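Cysteine hydrolase (PDB 6KUA) probably hydrolyses nicotinamide to nicotinic acid and ammonia, as a zinc-containing nicotinamidase of the isochorismatase-type cysteine hydrolase family from Staphylococcus aureus. Local coordinates at residues I152-A156 with A180-Q184. Residues are numbered along the deposited sequence; the frame is centred on the assembly and turned at random.
Sequences ISVPA and AEVEQ
The backbone oxygen of E181 is gripped twice: V154 N donates to it at 3.0 Å, nearly head-on with a C=O...N angle of 165°, and a water donates a second hydrogen bond to it. The CA-H of S153 also points at this oxygen, with S153 CA 3.3 Å from E181 O. E181 donates as well, its N bonding I152 O at 3.0 Å in the carbonyl plane, so E181 bonds both residues flanking S153, the pattern of a parallel beta bridge. The pairing does not continue regularly: V154 O and E183 N stand 4.3 Å apart, and E183 N instead gives its hydrogen to the water (3.1 Å), which also bonds S153 OG at 2.8 Å. That hydroxyl is placed by its torsion, anti to the backbone N (chi1 -173°), beside the E181 carbonyl. Further on, A156 N donates to E183 O, the donor lying 24° out of the carbonyl plane. On the other face I152 CG2 meets A180 CB at 3.7 Å, and V182 and V154 both touch F174 of helix 164-176. The C-terminal tail thus runs parallel along the outermost strand 151-160, its backbone satisfying I152 O, V154 N and A156 N, and the water S153 OG.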
ATOM      1  N   ILE A 152      13.291  13.968   3.487  1.00 19.80           N
ATOM      2  CA  ILE A 152      13.967  13.015   4.358  1.00 21.55           C
ATOM      3  C   ILE A 152      15.264  13.609   4.882  1.00 27.04           C
ATOM      4  O   ILE A 152      16.062  14.154   4.114  1.00 23.92           O
ATOM      5  CB  ILE A 152      14.277  11.699   3.624  1.00 23.66           C
ATOM      6  CG1 ILE A 152      12.987  11.016   3.158  1.00 27.69           C
ATOM      7  CG2 ILE A 152      15.089  10.792   4.527  1.00 22.55           C
ATOM      8  CD1 ILE A 152      13.246   9.839   2.240  1.00 24.91           C
ATOM      9  N   SER A 153      15.513  13.429   6.178  1.00 23.80           N
ATOM     10  CA  SER A 153      16.791  13.769   6.778  1.00 26.73           C
ATOM     11  C   SER A 153      17.294  12.579   7.576  1.00 23.56           C
ATOM     12  O   SER A 153      16.574  12.045   8.430  1.00 24.83           O
ATOM     13  CB  SER A 153      16.667  15.019   7.667  1.00 31.54           C
ATOM     14  OG  SER A 153      17.942  15.434   8.120  1.00 35.19           O
ATOM     15  N   VAL A 154      18.512  12.138   7.282  1.00 22.73           N
ATOM     16  CA  VAL A 154      19.129  11.092   8.095  1.00 19.59           C
ATOM     17  C   VAL A 154      20.496  11.574   8.560  1.00 27.32           C
ATOM     18  O   VAL A 154      21.490  11.436   7.825  1.00 27.69           O
ATOM     19  CB  VAL A 154      19.250   9.758   7.338  1.00 26.43           C
ATOM     20  CG1 VAL A 154      19.760   8.685   8.289  1.00 19.12           C
ATOM     21  CG2 VAL A 154      17.907   9.350   6.745  1.00 23.10           C
ATOM     22  N   PRO A 155      20.593  12.147   9.760  1.00 27.59           N
ATOM     23  CA  PRO A 155      21.886  12.655  10.238  1.00 26.69           C
ATOM     24  C   PRO A 155      22.821  11.498  10.533  1.00 27.32           C
ATOM     25  O   PRO A 155      22.450  10.549  11.221  1.00 25.84           O
ATOM     26  CB  PRO A 155      21.518  13.426  11.513  1.00 27.01           C
ATOM     27  CG  PRO A 155      20.254  12.797  11.975  1.00 29.77           C
ATOM     28  CD  PRO A 155      19.503  12.421  10.709  1.00 25.28           C
ATOM     29  N   ALA A 156      24.039  11.576   9.998  1.00 26.96           N
ATOM     30  CA  ALA A 156      24.973  10.470  10.166  1.00 28.43           C
ATOM     31  C   ALA A 156      25.318  10.232  11.631  1.00 28.71           C
ATOM     32  O   ALA A 156      25.696   9.115  11.995  1.00 28.83           O
ATOM     33  CB  ALA A 156      26.242  10.734   9.356  1.00 32.74           C
ATOM     34  N   ALA A 180      18.038  12.840   0.138  1.00 19.21           N
ATOM     35  CA  ALA A 180      17.908  13.120   1.559  1.00 25.62           C
ATOM     36  C   ALA A 180      19.040  14.023   2.017  1.00 29.71           C
ATOM     37  O   ALA A 180      20.174  13.909   1.541  1.00 29.75           O
ATOM     38  CB  ALA A 180      17.913  11.831   2.393  1.00 24.60           C
ATOM     39  N   GLU A 181      18.726  14.922   2.937  1.00 29.66           N
ATOM     40  CA  GLU A 181      19.763  15.659   3.649  1.00 31.50           C
ATOM     41  C   GLU A 181      20.472  14.717   4.627  1.00 30.72           C
ATOM     42  O   GLU A 181      19.846  14.141   5.527  1.00 29.22           O
ATOM     43  CB  GLU A 181      19.148  16.856   4.373  1.00 33.47           C
ATOM     44  CG  GLU A 181      20.099  17.569   5.320  1.00 43.86           C
ATOM     45  CD  GLU A 181      19.383  18.538   6.253  1.00 52.41           C
ATOM     46  OE1 GLU A 181      20.051  19.124   7.132  1.00 56.57           O
ATOM     47  OE2 GLU A 181      18.151  18.711   6.108  1.00 54.90           O
ATOM     48  N   VAL A 182      21.769  14.526   4.436  1.00 32.20           N
ATOM     49  CA  VAL A 182      22.573  13.667   5.301  1.00 34.81           C
ATOM     50  C   VAL A 182      23.716  14.535   5.821  1.00 41.93           C
ATOM     51  O   VAL A 182      24.725  14.729   5.131  1.00 42.82           O
ATOM     52  CB  VAL A 182      23.085  12.415   4.570  1.00 36.26           C
ATOM     53  CG1 VAL A 182      23.945  11.550   5.493  1.00 37.72           C
ATOM     54  CG2 VAL A 182      21.909  11.587   4.043  1.00 29.31           C
ATOM     55  N   GLU A 183      23.559  15.083   7.024  1.00 40.94           N
ATOM     56  CA  GLU A 183      24.553  15.991   7.590  1.00 47.38           C
ATOM     57  C   GLU A 183      25.608  15.203   8.364  1.00 47.34           C
ATOM     58  O   GLU A 183      25.271  14.340   9.178  1.00 40.29           O
ATOM     59  CB  GLU A 183      23.879  17.019   8.499  1.00 47.10           C
ATOM     60  CG  GLU A 183      24.373  18.441   8.299  1.00 57.31           C
ATOM     61  CD  GLU A 183      24.243  19.288   9.554  1.00 63.00           C
ATOM     62  OE1 GLU A 183      23.485  18.879  10.466  1.00 61.39           O
ATOM     63  OE2 GLU A 183      24.900  20.357   9.627  1.00 62.02           O
ATOM     64  N   GLN A 184      26.883  15.502   8.108  1.00 49.87           N
ATOM     65  CA  GLN A 184      27.988  14.804   8.776  1.00 52.03           C
ATOM     66  C   GLN A 184      28.326  15.435  10.129  1.00 55.68           C
ATOM     67  O   GLN A 184      28.321  16.661  10.280  1.00 55.36           O
ATOM     68  CB  GLN A 184      29.236  14.788   7.886  1.00 52.27           C
ATOM     69  CG  GLN A 184      29.136  13.873   6.667  1.00 53.47           C
ATOM     70  CD  GLN A 184      29.049  12.391   7.036  1.00 57.45           C
ATOM     71  OE1 GLN A 184      29.674  11.935   8.002  1.00 53.09           O
ATOM     72  NE2 GLN A 184      28.271  11.633   6.260  1.00 47.31           N
TER
HETATM   73  O   HOH W   1      20.714  15.332   8.127  1.00 33.33           O